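Local structure of organic hydroperoxide resistance protein (Deinococcus radiodurans, 1USP) at residues Leu28-Pro33 with Pro42-Glu47; Leu49-Tyr54 with Ile79-Gly84; Ala56-Ala61 with Glu119-Ser124. The protein probably reduces organic hydroperoxides through reactive cysteine thiols, protecting the bacterium against peroxide stress, as in other members of the OsmC/Ohr family. All coordinates share one frame; numbering follows the deposited sequence.

Contact 1 (Leu28-Pro33 with Pro42-Glu47); sequences LDLSVP and PGTNPE
T44 joins its backbone to the chain on both flanks of L30. Its N-H donates to D29 O over 2.9 Å, and its carbonyl O receives the N-H of S31, with S31 N 2.9 Å from T44 O. Together they form a single bridge between L30 and T44; the segments run 87° apart. G43 brings its CA to 3.2 Å from D29 O. Glycine suits the place, because a CB here would point at the other segment and run into L30 C and S31 N. S31 turns its CB toward the opposite segment and places OG beside its own backbone N (chi1 -59°), where it accepts the N-H of G43, with S31 OG 2.8 Å from G43 N. The CG2 methyl of T44 meets L30 CD2 at 4.1 Å, a loose apolar touch.

N45 can be followed outward. Its CB faces S31 O at 3.8 Å. CG stands between the backbone N and the carbonyl carbon (chi1 59°), and this brings the amide against CG of P33, the two side chains crossing obliquely. ND2 reaches P33 CG at 3.6 Å and also donates to a water, which in turn donates to both S31 O and G43 O. ND2 is hydrogen-bonded as well to an aromatic side chain of the neighbouring subunit. OD1 accepts Q48 N, which makes N45 the N-cap of helix 46-68. P46, the first residue of that helix, suits a position where no N-H need be given to an earlier turn. T44 OG1 is hydrogen-bonded to Q48 OE1.

Backbone, hydroxyl, amide and water therefore share the polar work here, and the implication is that these directional bonds, with the N-cap, hold the loop in place at the helix start.

Contact 2 (Leu49-Tyr54 with Ile79-Gly84); sequences LFAAGY and ITARVG
Helix 46-68 packs on strand 78-88, and the tightest meeting is that of A51 with V83 and A81. Segment 49-54 runs nearly antiparallel to segment 79-84, at 153°, and the axes of these two short pieces approach to 7.3 Å. So close a fit suits alanine: the CB of A51 has V83 CG2 at 3.5 Å, while A81 CB lies 3.4 Å from A51 O. V83 holds CG1 anti to its backbone N (chi1 -179°), which leaves CG2 beside that N and turned onto the helix. Both methyls of V83 reach F50 CD2 at 4.0 Å; CG2 is the one in the plane of the ring, at its edge, and the two side chains cross at about a right angle. Y54 adds only its CB, 4.4 Å from A81 CB.

This is the central helix of the OsmC/Ohr fold packed on its sheet, and the strand pairs antiparallel with a strand of the neighbouring subunit, so the sheet continues through the dimer interface. A81 and V83 suit the helix-facing side because they are small and apolar. T80 and R82 point away from the helix, and R82 forms salt bridges there with E97, E99 and an acidic residue of the neighbouring subunit.

Contact 3 (Ala56-Ala61 with Glu119-Ser124); sequences ACFQGA and EVCPYS
S124 OG, hydrogen-bonded to the hydroxyl of Y54, lies in the plane of the F58 ring, at its edge, 3.6 Å from F58 CE1. Serine suits this buried place, being small enough to fit beside the ring while its polar atom finds a partner. Also at the edge of that ring, C121 SG approaches F58 CD1 at 3.8 Å, a sulfur-aromatic contact. C57 and C121 both hold SG anti to the backbone N (chi1 -174° and 171°), torsions that carry each sulfur toward the opposite segment. C57 SG and C121 SG stand 2.8 Å apart, too far for a closed disulfide and too near for ordinary packing, so their bonding here is doubtful, although a C57-C121 disulfide is seen in a structure of this protein. C57 SG also has Y123 CD1 at 3.7 Å and the ring of P122 beside it.

One turn on, A61 CB packs on V120 CG1 at 4.0 Å; alanine keeps the approach short. C121 breaks helical geometry after helix 107-120 and sits at the N-cap of helix 122-127, with P122 as its first residue. A cysteine on the central helix facing one at this helix junction is consistent with the redox cysteine pair of Ohr proteins.

Helix 46-68 supplies one segment to contacts 2 and 3, while contact 1 lies at the loop and N-cap leading into it. Contact 1 touches contact 2 where E47 O meets V83 CB at 3.6 Å, and again where L28 CD1 rests 3.8 Å from L49 CD2 and T44 CG2 meets L49 CD1. Contact 2 adjoins contact 3, and Y54 CE1 lies 3.7 Å from C121 SG, so contact 2 reaches the cysteine pair through Y54. Contact 2 lies near the middle of the chain. Contacts 1 and 3 flank it on opposite sides, about 23 Å apart between centres, and do not touch. Glycerol, probably from the crystallisation liquor, binds beside D29 and also near P122.

Contact 1 (Leu28-Pro33 with Pro42-Glu47)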
ATOM      1  N   LEU A  28      -3.316  -8.998  -9.775  1.00 22.15           N
ATOM      2  CA  LEU A  28      -2.160  -9.562  -9.106  1.00 22.85           C
ATOM      3  C   LEU A  28      -2.494 -10.801  -8.325  1.00 22.90           C
ATOM      4  O   LEU A  28      -3.513 -10.887  -7.656  1.00 23.65           O
ATOM      5  CB  LEU A  28      -1.562  -8.524  -8.162  1.00 23.83           C
ATOM      6  CG  LEU A  28      -1.158  -7.232  -8.863  1.00 24.39           C
ATOM      7  CD1 LEU A  28      -0.933  -6.106  -7.849  1.00 25.16           C
ATOM      8  CD2 LEU A  28       0.097  -7.501  -9.695  1.00 26.31           C
ATOM      9  N   ASP A  29      -1.591 -11.758  -8.418  1.00 22.02           N
ATOM     10  CA  ASP A  29      -1.623 -12.933  -7.591  1.00 23.82           C
ATOM     11  C   ASP A  29      -0.967 -12.568  -6.290  1.00 23.09           C
ATOM     12  O   ASP A  29      -0.124 -11.654  -6.253  1.00 20.99           O
ATOM     13  CB  ASP A  29      -0.840 -14.048  -8.274  1.00 25.97           C
ATOM     14  CG  ASP A  29      -1.494 -14.507  -9.558  1.00 30.04           C
ATOM     15  OD1 ASP A  29      -2.682 -14.881  -9.521  1.00 31.66           O
ATOM     16  OD2 ASP A  29      -0.904 -14.521 -10.648  1.00 32.49           O
ATOM     17  N   LEU A  30      -1.354 -13.275  -5.230  1.00 22.21           N
ATOM     18  CA  LEU A  30      -0.768 -13.102  -3.899  1.00 22.20           C
ATOM     19  C   LEU A  30      -0.115 -14.395  -3.480  1.00 21.73           C
ATOM     20  O   LEU A  30      -0.677 -15.474  -3.713  1.00 20.68           O
ATOM     21  CB  LEU A  30      -1.842 -12.757  -2.877  1.00 22.43           C
ATOM     22  CG  LEU A  30      -2.591 -11.464  -3.144  1.00 22.06           C
ATOM     23  CD1 LEU A  30      -3.911 -11.491  -2.408  1.00 23.36           C
ATOM     24  CD2 LEU A  30      -1.733 -10.266  -2.719  1.00 18.50           C
ATOM     25  N   SER A  31       1.072 -14.285  -2.891  1.00 20.93           N
ATOM     26  CA  SER A  31       1.752 -15.426  -2.301  1.00 23.01           C
ATOM     27  C   SER A  31       2.311 -15.017  -0.957  1.00 23.82           C
ATOM     28  O   SER A  31       2.779 -13.875  -0.781  1.00 23.30           O
ATOM     29  CB  SER A  31       2.909 -15.925  -3.196  1.00 22.77           C
ATOM     30  OG  SER A  31       2.472 -16.306  -4.486  1.00 22.69           O
ATOM     31  N   VAL A  32       2.278 -15.944  -0.002  1.00 24.66           N
ATOM     32  CA  VAL A  32       2.908 -15.715   1.287  1.00 25.38           C
ATOM     33  C   VAL A  32       4.390 -16.043   1.161  1.00 26.14           C
ATOM     34  O   VAL A  32       4.747 -17.132   0.681  1.00 25.78           O
ATOM     35  CB  VAL A  32       2.262 -16.541   2.417  1.00 27.51           C
ATOM     36  CG1 VAL A  32       2.964 -16.257   3.741  1.00 29.10           C
ATOM     37  CG2 VAL A  32       0.776 -16.229   2.526  1.00 27.21           C
ATOM     38  N   PRO A  33       5.261 -15.102   1.531  1.00 26.30           N
ATOM     39  CA  PRO A  33       6.707 -15.330   1.435  1.00 27.81           C
ATOM     40  C   PRO A  33       7.224 -16.498   2.279  1.00 30.84           C
ATOM     41  O   PRO A  33       6.718 -16.781   3.370  1.00 29.63           O
ATOM     42  CB  PRO A  33       7.312 -14.004   1.892  1.00 27.73           C
ATOM     43  CG  PRO A  33       6.214 -12.992   1.680  1.00 27.13           C
ATOM     44  CD  PRO A  33       4.949 -13.732   1.978  1.00 26.71           C
ATOM     45  N   PRO A  42       5.186 -16.776  -6.839  1.00 20.82           N
ATOM     46  CA  PRO A  42       5.429 -15.544  -7.614  1.00 21.36           C
ATOM     47  C   PRO A  42       4.464 -14.387  -7.335  1.00 21.12           C
ATOM     48  O   PRO A  42       4.673 -13.290  -7.865  1.00 21.72           O
ATOM     49  CB  PRO A  42       5.243 -16.013  -9.068  1.00 21.52           C
ATOM     50  CG  PRO A  42       4.201 -17.148  -8.957  1.00 20.54           C
ATOM     51  CD  PRO A  42       4.520 -17.823  -7.649  1.00 21.12           C
ATOM     52  N   GLY A  43       3.394 -14.636  -6.583  1.00 20.14           N
ATOM     53  CA  GLY A  43       2.479 -13.584  -6.176  1.00 18.20           C
ATOM     54  C   GLY A  43       3.129 -12.602  -5.212  1.00 17.29           C
ATOM     55  O   GLY A  43       4.135 -12.927  -4.563  1.00 18.83           O
ATOM     56  N   THR A  44       2.566 -11.397  -5.154  1.00 17.17           N
ATOM     57  CA  THR A  44       3.037 -10.317  -4.290  1.00 16.86           C
ATOM     58  C   THR A  44       2.404 -10.474  -2.916  1.00 17.79           C
ATOM     59  O   THR A  44       1.798 -11.511  -2.606  1.00 16.91           O
ATOM     60  CB  THR A  44       2.749  -8.923  -4.970  1.00 17.48           C
ATOM     61  OG1 THR A  44       3.318  -7.856  -4.208  1.00 17.04           O
ATOM     62  CG2 THR A  44       1.271  -8.598  -4.999  1.00 18.19           C
ATOM     63  N   ASN A  45       2.597  -9.480  -2.054  1.00 17.16           N
ATOM     64  CA  ASN A  45       2.075  -9.519  -0.702  1.00 17.15           C
ATOM     65  C   ASN A  45       1.805  -8.076  -0.235  1.00 17.89           C
ATOM     66  O   ASN A  45       2.245  -7.124  -0.895  1.00 18.35           O
ATOM     67  CB  ASN A  45       3.090 -10.240   0.193  1.00 16.99           C
ATOM     68  CG  ASN A  45       4.441  -9.561   0.188  1.00 16.35           C
ATOM     69  OD1 ASN A  45       4.585  -8.474   0.733  1.00 15.81           O
ATOM     70  ND2 ASN A  45       5.436 -10.191  -0.429  1.00 16.73           N
ATOM     71  N   PRO A  46       1.086  -7.893   0.870  1.00 17.75           N
ATOM     72  CA  PRO A  46       0.740  -6.546   1.344  1.00 17.70           C
ATOM     73  C   PRO A  46       1.921  -5.615   1.645  1.00 17.38           C
ATOM     74  O   PRO A  46       1.857  -4.439   1.343  1.00 15.44           O
ATOM     75  CB  PRO A  46      -0.071  -6.828   2.628  1.00 18.59           C
ATOM     76  CG  PRO A  46      -0.650  -8.210   2.390  1.00 18.33           C
ATOM     77  CD  PRO A  46       0.510  -8.935   1.750  1.00 18.38           C
ATOM     78  N   GLU A  47       2.995  -6.137   2.213  1.00 17.43           N
ATOM     79  CA  GLU A  47       4.156  -5.298   2.539  1.00 18.96           C
ATOM     80  C   GLU A  47       4.813  -4.808   1.272  1.00 16.57           C
ATOM     81  O   GLU A  47       5.241  -3.665   1.169  1.00 16.81           O
ATOM     82  CB  GLU A  47       5.173  -6.080   3.364  1.00 19.99           C
ATOM     83  CG  GLU A  47       4.708  -6.421   4.766  1.00 22.86           C
ATOM     84  CD  GLU A  47       3.604  -7.466   4.818  1.00 24.98           C
ATOM     85  OE1 GLU A  47       3.485  -8.297   3.896  1.00 22.83           O
ATOM     86  OE2 GLU A  47       2.833  -7.444   5.801  1.00 29.13           O
TER
HETATM   87  O   HOH W   1       4.887 -12.678  -1.858  1.00 19.14           O

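Contact 2 (Leu49-Tyr54 with Ile79-Gly84)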
ATOM      1  N   LEU A  49       3.252  -4.513  -1.639  1.00 14.20           N
ATOM      2  CA  LEU A  49       2.334  -3.571  -2.283  1.00 14.03           C
ATOM      3  C   LEU A  49       2.473  -2.195  -1.613  1.00 15.02           C
ATOM      4  O   LEU A  49       2.496  -1.163  -2.282  1.00 13.03           O
ATOM      5  CB  LEU A  49       0.893  -4.088  -2.243  1.00 14.89           C
ATOM      6  CG  LEU A  49       0.590  -5.148  -3.317  1.00 15.49           C
ATOM      7  CD1 LEU A  49      -0.631  -5.992  -2.960  1.00 16.37           C
ATOM      8  CD2 LEU A  49       0.392  -4.472  -4.667  1.00 17.00           C
ATOM      9  N   PHE A  50       2.647  -2.192  -0.299  1.00 14.28           N
ATOM     10  CA  PHE A  50       2.823  -0.934   0.432  1.00 14.25           C
ATOM     11  C   PHE A  50       4.109  -0.227  -0.015  1.00 13.97           C
ATOM     12  O   PHE A  50       4.120   0.990  -0.194  1.00 15.16           O
ATOM     13  CB  PHE A  50       2.806  -1.187   1.954  1.00 15.25           C
ATOM     14  CG  PHE A  50       2.577   0.063   2.768  1.00 16.62           C
ATOM     15  CD1 PHE A  50       1.332   0.656   2.813  1.00 19.38           C
ATOM     16  CD2 PHE A  50       3.626   0.669   3.435  1.00 18.10           C
ATOM     17  CE1 PHE A  50       1.133   1.825   3.562  1.00 21.24           C
ATOM     18  CE2 PHE A  50       3.446   1.825   4.183  1.00 19.38           C
ATOM     19  CZ  PHE A  50       2.209   2.415   4.240  1.00 20.41           C
ATOM     20  N   ALA A  51       5.166  -1.001  -0.205  1.00 14.76           N
ATOM     21  CA  ALA A  51       6.477  -0.487  -0.607  1.00 14.53           C
ATOM     22  C   ALA A  51       6.341   0.135  -1.975  1.00 15.57           C
ATOM     23  O   ALA A  51       6.735   1.266  -2.176  1.00 15.83           O
ATOM     24  CB  ALA A  51       7.497  -1.588  -0.622  1.00 17.12           C
ATOM     25  N   ALA A  52       5.705  -0.590  -2.897  1.00 13.80           N
ATOM     26  CA  ALA A  52       5.540  -0.103  -4.257  1.00 15.83           C
ATOM     27  C   ALA A  52       4.701   1.162  -4.294  1.00 15.67           C
ATOM     28  O   ALA A  52       5.013   2.098  -5.033  1.00 17.73           O
ATOM     29  CB  ALA A  52       4.937  -1.171  -5.129  1.00 14.98           C
ATOM     30  N   GLY A  53       3.651   1.200  -3.484  1.00 13.62           N
ATOM     31  CA  GLY A  53       2.766   2.354  -3.437  1.00 13.71           C
ATOM     32  C   GLY A  53       3.395   3.571  -2.784  1.00 14.29           C
ATOM     33  O   GLY A  53       3.235   4.696  -3.258  1.00 14.23           O
ATOM     34  N   TYR A  54       4.137   3.358  -1.707  1.00 14.57           N
ATOM     35  CA  TYR A  54       4.759   4.468  -0.966  1.00 15.71           C
ATOM     36  C   TYR A  54       5.862   5.103  -1.814  1.00 16.57           C
ATOM     37  O   TYR A  54       6.003   6.320  -1.842  1.00 18.11           O
ATOM     38  CB  TYR A  54       5.361   3.967   0.353  1.00 16.65           C
ATOM     39  CG  TYR A  54       5.397   4.941   1.505  1.00 16.75           C
ATOM     40  CD1 TYR A  54       5.469   6.316   1.310  1.00 18.10           C
ATOM     41  CD2 TYR A  54       5.375   4.465   2.817  1.00 18.84           C
ATOM     42  CE1 TYR A  54       5.521   7.207   2.406  1.00 18.21           C
ATOM     43  CE2 TYR A  54       5.406   5.341   3.907  1.00 19.89           C
ATOM     44  CZ  TYR A  54       5.488   6.709   3.690  1.00 18.21           C
ATOM     45  OH  TYR A  54       5.529   7.564   4.760  1.00 18.58           O
ATOM     46  N   ILE A  79      13.287   6.584  -5.964  1.00 20.18           N
ATOM     47  CA  ILE A  79      12.872   6.436  -4.571  1.00 18.09           C
ATOM     48  C   ILE A  79      12.684   4.948  -4.267  1.00 17.22           C
ATOM     49  O   ILE A  79      11.945   4.274  -4.954  1.00 15.74           O
ATOM     50  CB  ILE A  79      11.530   7.192  -4.295  1.00 18.26           C
ATOM     51  CG1 ILE A  79      11.632   8.682  -4.613  1.00 17.51           C
ATOM     52  CG2 ILE A  79      11.093   7.007  -2.842  1.00 18.90           C
ATOM     53  CD1 ILE A  79      12.476   9.486  -3.638  1.00 18.33           C
ATOM     54  N   THR A  80      13.365   4.455  -3.246  1.00 18.28           N
ATOM     55  CA  THR A  80      13.249   3.068  -2.802  1.00 18.86           C
ATOM     56  C   THR A  80      12.583   3.010  -1.426  1.00 19.29           C
ATOM     57  O   THR A  80      13.060   3.621  -0.455  1.00 20.75           O
ATOM     58  CB  THR A  80      14.653   2.435  -2.759  1.00 18.75           C
ATOM     59  OG1 THR A  80      15.261   2.515  -4.056  1.00 19.36           O
ATOM     60  CG2 THR A  80      14.594   0.950  -2.455  1.00 20.54           C
ATOM     61  N   ALA A  81      11.458   2.302  -1.344  1.00 17.45           N
ATOM     62  CA  ALA A  81      10.828   1.989  -0.066  1.00 15.24           C
ATOM     63  C   ALA A  81      11.166   0.580   0.412  1.00 15.69           C
ATOM     64  O   ALA A  81      11.069  -0.375  -0.357  1.00 15.71           O
ATOM     65  CB  ALA A  81       9.337   2.148  -0.182  1.00 15.07           C
ATOM     66  N   ARG A  82      11.541   0.463   1.680  1.00 16.51           N
ATOM     67  CA  ARG A  82      11.745  -0.809   2.348  1.00 18.32           C
ATOM     68  C   ARG A  82      10.715  -0.916   3.467  1.00 18.55           C
ATOM     69  O   ARG A  82      10.663  -0.082   4.371  1.00 18.55           O
ATOM     70  CB  ARG A  82      13.179  -0.913   2.893  1.00 20.07           C
ATOM     71  CG  ARG A  82      14.214  -1.065   1.792  1.00 24.00           C
ATOM     72  CD  ARG A  82      15.692  -0.978   2.252  1.00 27.17           C
ATOM     73  NE  ARG A  82      16.537  -0.640   1.110  1.00 30.55           N
ATOM     74  CZ  ARG A  82      17.164   0.519   0.908  1.00 32.15           C
ATOM     75  NH1 ARG A  82      17.125   1.498   1.803  1.00 32.42           N
ATOM     76  NH2 ARG A  82      17.866   0.682  -0.207  1.00 33.18           N
ATOM     77  N   VAL A  83       9.856  -1.921   3.365  1.00 19.14           N
ATOM     78  CA  VAL A  83       8.744  -2.111   4.274  1.00 19.35           C
ATOM     79  C   VAL A  83       8.870  -3.484   4.929  1.00 22.38           C
ATOM     80  O   VAL A  83       8.766  -4.511   4.252  1.00 23.11           O
ATOM     81  CB  VAL A  83       7.408  -2.031   3.536  1.00 18.39           C
ATOM     82  CG1 VAL A  83       6.250  -2.216   4.499  1.00 19.17           C
ATOM     83  CG2 VAL A  83       7.294  -0.704   2.805  1.00 17.48           C
ATOM     84  N   GLY A  84       9.096  -3.485   6.237  1.00 23.23           N
ATOM     85  CA  GLY A  84       9.252  -4.703   7.014  1.00 24.25           C
ATOM     86  C   GLY A  84       8.045  -4.967   7.885  1.00 24.86           C
ATOM     87  O   GLY A  84       7.415  -4.037   8.395  1.00 27.28           O
TER

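Contact 3 (Ala56-Ala61 with Glu119-Ser124)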
ATOM      1  N   ALA A  56       5.929   5.147  -5.076  1.00 16.56           N
ATOM      2  CA  ALA A  56       5.215   5.856  -6.140  1.00 18.29           C
ATOM      3  C   ALA A  56       4.623   7.191  -5.637  1.00 19.07           C
ATOM      4  O   ALA A  56       4.642   8.202  -6.342  1.00 18.68           O
ATOM      5  CB  ALA A  56       4.126   4.964  -6.713  1.00 19.38           C
ATOM      6  N   CYS A  57       4.120   7.179  -4.404  1.00 18.17           N
ATOM      7  CA  CYS A  57       3.495   8.349  -3.782  1.00 19.77           C
ATOM      8  C   CYS A  57       4.528   9.444  -3.550  1.00 20.59           C
ATOM      9  O   CYS A  57       4.255  10.627  -3.733  1.00 19.52           O
ATOM     10  CB  CYS A  57       2.871   7.933  -2.443  1.00 21.13           C
ATOM     11  SG  CYS A  57       1.902   9.227  -1.622  1.00 25.70           S
ATOM     12  N   PHE A  58       5.723   9.037  -3.139  1.00 20.43           N
ATOM     13  CA  PHE A  58       6.829   9.981  -2.944  1.00 21.12           C
ATOM     14  C   PHE A  58       7.250  10.602  -4.260  1.00 20.31           C
ATOM     15  O   PHE A  58       7.585  11.759  -4.302  1.00 20.04           O
ATOM     16  CB  PHE A  58       8.029   9.311  -2.273  1.00 21.00           C
ATOM     17  CG  PHE A  58       8.364   9.887  -0.937  1.00 22.16           C
ATOM     18  CD1 PHE A  58       7.414   9.916   0.067  1.00 22.87           C
ATOM     19  CD2 PHE A  58       9.626  10.419  -0.684  1.00 21.78           C
ATOM     20  CE1 PHE A  58       7.718  10.463   1.301  1.00 25.16           C
ATOM     21  CE2 PHE A  58       9.926  10.946   0.553  1.00 23.00           C
ATOM     22  CZ  PHE A  58       8.972  10.972   1.538  1.00 23.87           C
ATOM     23  N   GLN A  59       7.228   9.827  -5.335  1.00 22.40           N
ATOM     24  CA  GLN A  59       7.529  10.348  -6.662  1.00 23.44           C
ATOM     25  C   GLN A  59       6.478  11.357  -7.123  1.00 24.79           C
ATOM     26  O   GLN A  59       6.827  12.382  -7.710  1.00 27.08           O
ATOM     27  CB  GLN A  59       7.675   9.213  -7.688  1.00 24.06           C
ATOM     28  CG  GLN A  59       9.031   8.525  -7.646  1.00 25.20           C
ATOM     29  CD  GLN A  59      10.157   9.366  -8.272  1.00 27.25           C
ATOM     30  OE1 GLN A  59       9.944  10.523  -8.635  1.00 26.97           O
ATOM     31  NE2 GLN A  59      11.351   8.779  -8.393  1.00 26.57           N
ATOM     32  N   GLY A  60       5.205  11.080  -6.852  1.00 24.35           N
ATOM     33  CA  GLY A  60       4.135  12.033  -7.127  1.00 25.40           C
ATOM     34  C   GLY A  60       4.304  13.295  -6.300  1.00 25.67           C
ATOM     35  O   GLY A  60       4.143  14.427  -6.796  1.00 26.20           O
ATOM     36  N   ALA A  61       4.667  13.109  -5.035  1.00 23.51           N
ATOM     37  CA  ALA A  61       4.920  14.242  -4.140  1.00 24.60           C
ATOM     38  C   ALA A  61       6.099  15.101  -4.623  1.00 25.99           C
ATOM     39  O   ALA A  61       6.080  16.327  -4.488  1.00 26.98           O
ATOM     40  CB  ALA A  61       5.156  13.764  -2.762  1.00 22.66           C
ATOM     41  N   GLU A 119       6.245  15.731   3.672  1.00 23.55           N
ATOM     42  CA  GLU A 119       5.217  16.612   4.173  1.00 24.82           C
ATOM     43  C   GLU A 119       3.957  16.466   3.330  1.00 23.13           C
ATOM     44  O   GLU A 119       2.866  16.553   3.853  1.00 20.72           O
ATOM     45  CB  GLU A 119       5.706  18.066   4.151  1.00 27.55           C
ATOM     46  CG  GLU A 119       4.613  19.074   4.478  1.00 34.36           C
ATOM     47  CD  GLU A 119       4.877  19.879   5.730  1.00 40.85           C
ATOM     48  OE1 GLU A 119       5.381  19.310   6.719  1.00 43.92           O
ATOM     49  OE2 GLU A 119       4.546  21.089   5.735  1.00 42.76           O
ATOM     50  N   VAL A 120       4.127  16.242   2.029  1.00 23.29           N
ATOM     51  CA  VAL A 120       3.015  16.223   1.079  1.00 23.67           C
ATOM     52  C   VAL A 120       2.385  14.835   0.889  1.00 22.16           C
ATOM     53  O   VAL A 120       1.168  14.707   0.760  1.00 22.32           O
ATOM     54  CB  VAL A 120       3.479  16.791  -0.289  1.00 24.82           C
ATOM     55  CG1 VAL A 120       2.498  16.451  -1.396  1.00 25.22           C
ATOM     56  CG2 VAL A 120       3.664  18.279  -0.177  1.00 26.20           C
ATOM     57  N   CYS A 121       3.229  13.814   0.855  1.00 21.26           N
ATOM     58  CA  CYS A 121       2.818  12.463   0.503  1.00 21.55           C
ATOM     59  C   CYS A 121       1.675  11.980   1.396  1.00 20.51           C
ATOM     60  O   CYS A 121       1.834  11.983   2.604  1.00 20.87           O
ATOM     61  CB  CYS A 121       4.035  11.540   0.659  1.00 21.61           C
ATOM     62  SG  CYS A 121       3.673   9.800   0.508  1.00 21.17           S
ATOM     63  N   PRO A 122       0.526  11.584   0.835  1.00 20.03           N
ATOM     64  CA  PRO A 122      -0.565  11.051   1.659  1.00 18.95           C
ATOM     65  C   PRO A 122      -0.262   9.758   2.426  1.00 18.42           C
ATOM     66  O   PRO A 122      -0.880   9.560   3.459  1.00 15.81           O
ATOM     67  CB  PRO A 122      -1.709  10.857   0.653  1.00 20.87           C
ATOM     68  CG  PRO A 122      -1.078  10.801  -0.645  1.00 21.65           C
ATOM     69  CD  PRO A 122       0.117  11.708  -0.575  1.00 20.46           C
ATOM     70  N   TYR A 123       0.655   8.916   1.949  1.00 16.44           N
ATOM     71  CA  TYR A 123       1.041   7.722   2.712  1.00 17.75           C
ATOM     72  C   TYR A 123       1.737   8.175   4.002  1.00 18.64           C
ATOM     73  O   TYR A 123       1.536   7.584   5.062  1.00 18.68           O
ATOM     74  CB  TYR A 123       1.991   6.810   1.919  1.00 16.50           C
ATOM     75  CG  TYR A 123       1.393   5.802   0.943  1.00 16.90           C
ATOM     76  CD1 TYR A 123       0.497   6.191  -0.048  1.00 16.21           C
ATOM     77  CD2 TYR A 123       1.801   4.464   0.960  1.00 15.68           C
ATOM     78  CE1 TYR A 123      -0.003   5.277  -0.954  1.00 16.97           C
ATOM     79  CE2 TYR A 123       1.313   3.552   0.035  1.00 14.19           C
ATOM     80  CZ  TYR A 123       0.412   3.966  -0.909  1.00 15.91           C
ATOM     81  OH  TYR A 123      -0.079   3.062  -1.829  1.00 16.73           O
ATOM     82  N   SER A 124       2.570   9.220   3.909  1.00 19.22           N
ATOM     83  CA  SER A 124       3.218   9.800   5.088  1.00 18.39           C
ATOM     84  C   SER A 124       2.215  10.411   6.067  1.00 19.20           C
ATOM     85  O   SER A 124       2.335  10.228   7.298  1.00 19.23           O
ATOM     86  CB  SER A 124       4.274  10.847   4.694  1.00 18.03           C
ATOM     87  OG  SER A 124       5.345  10.268   3.960  1.00 15.70           O
TER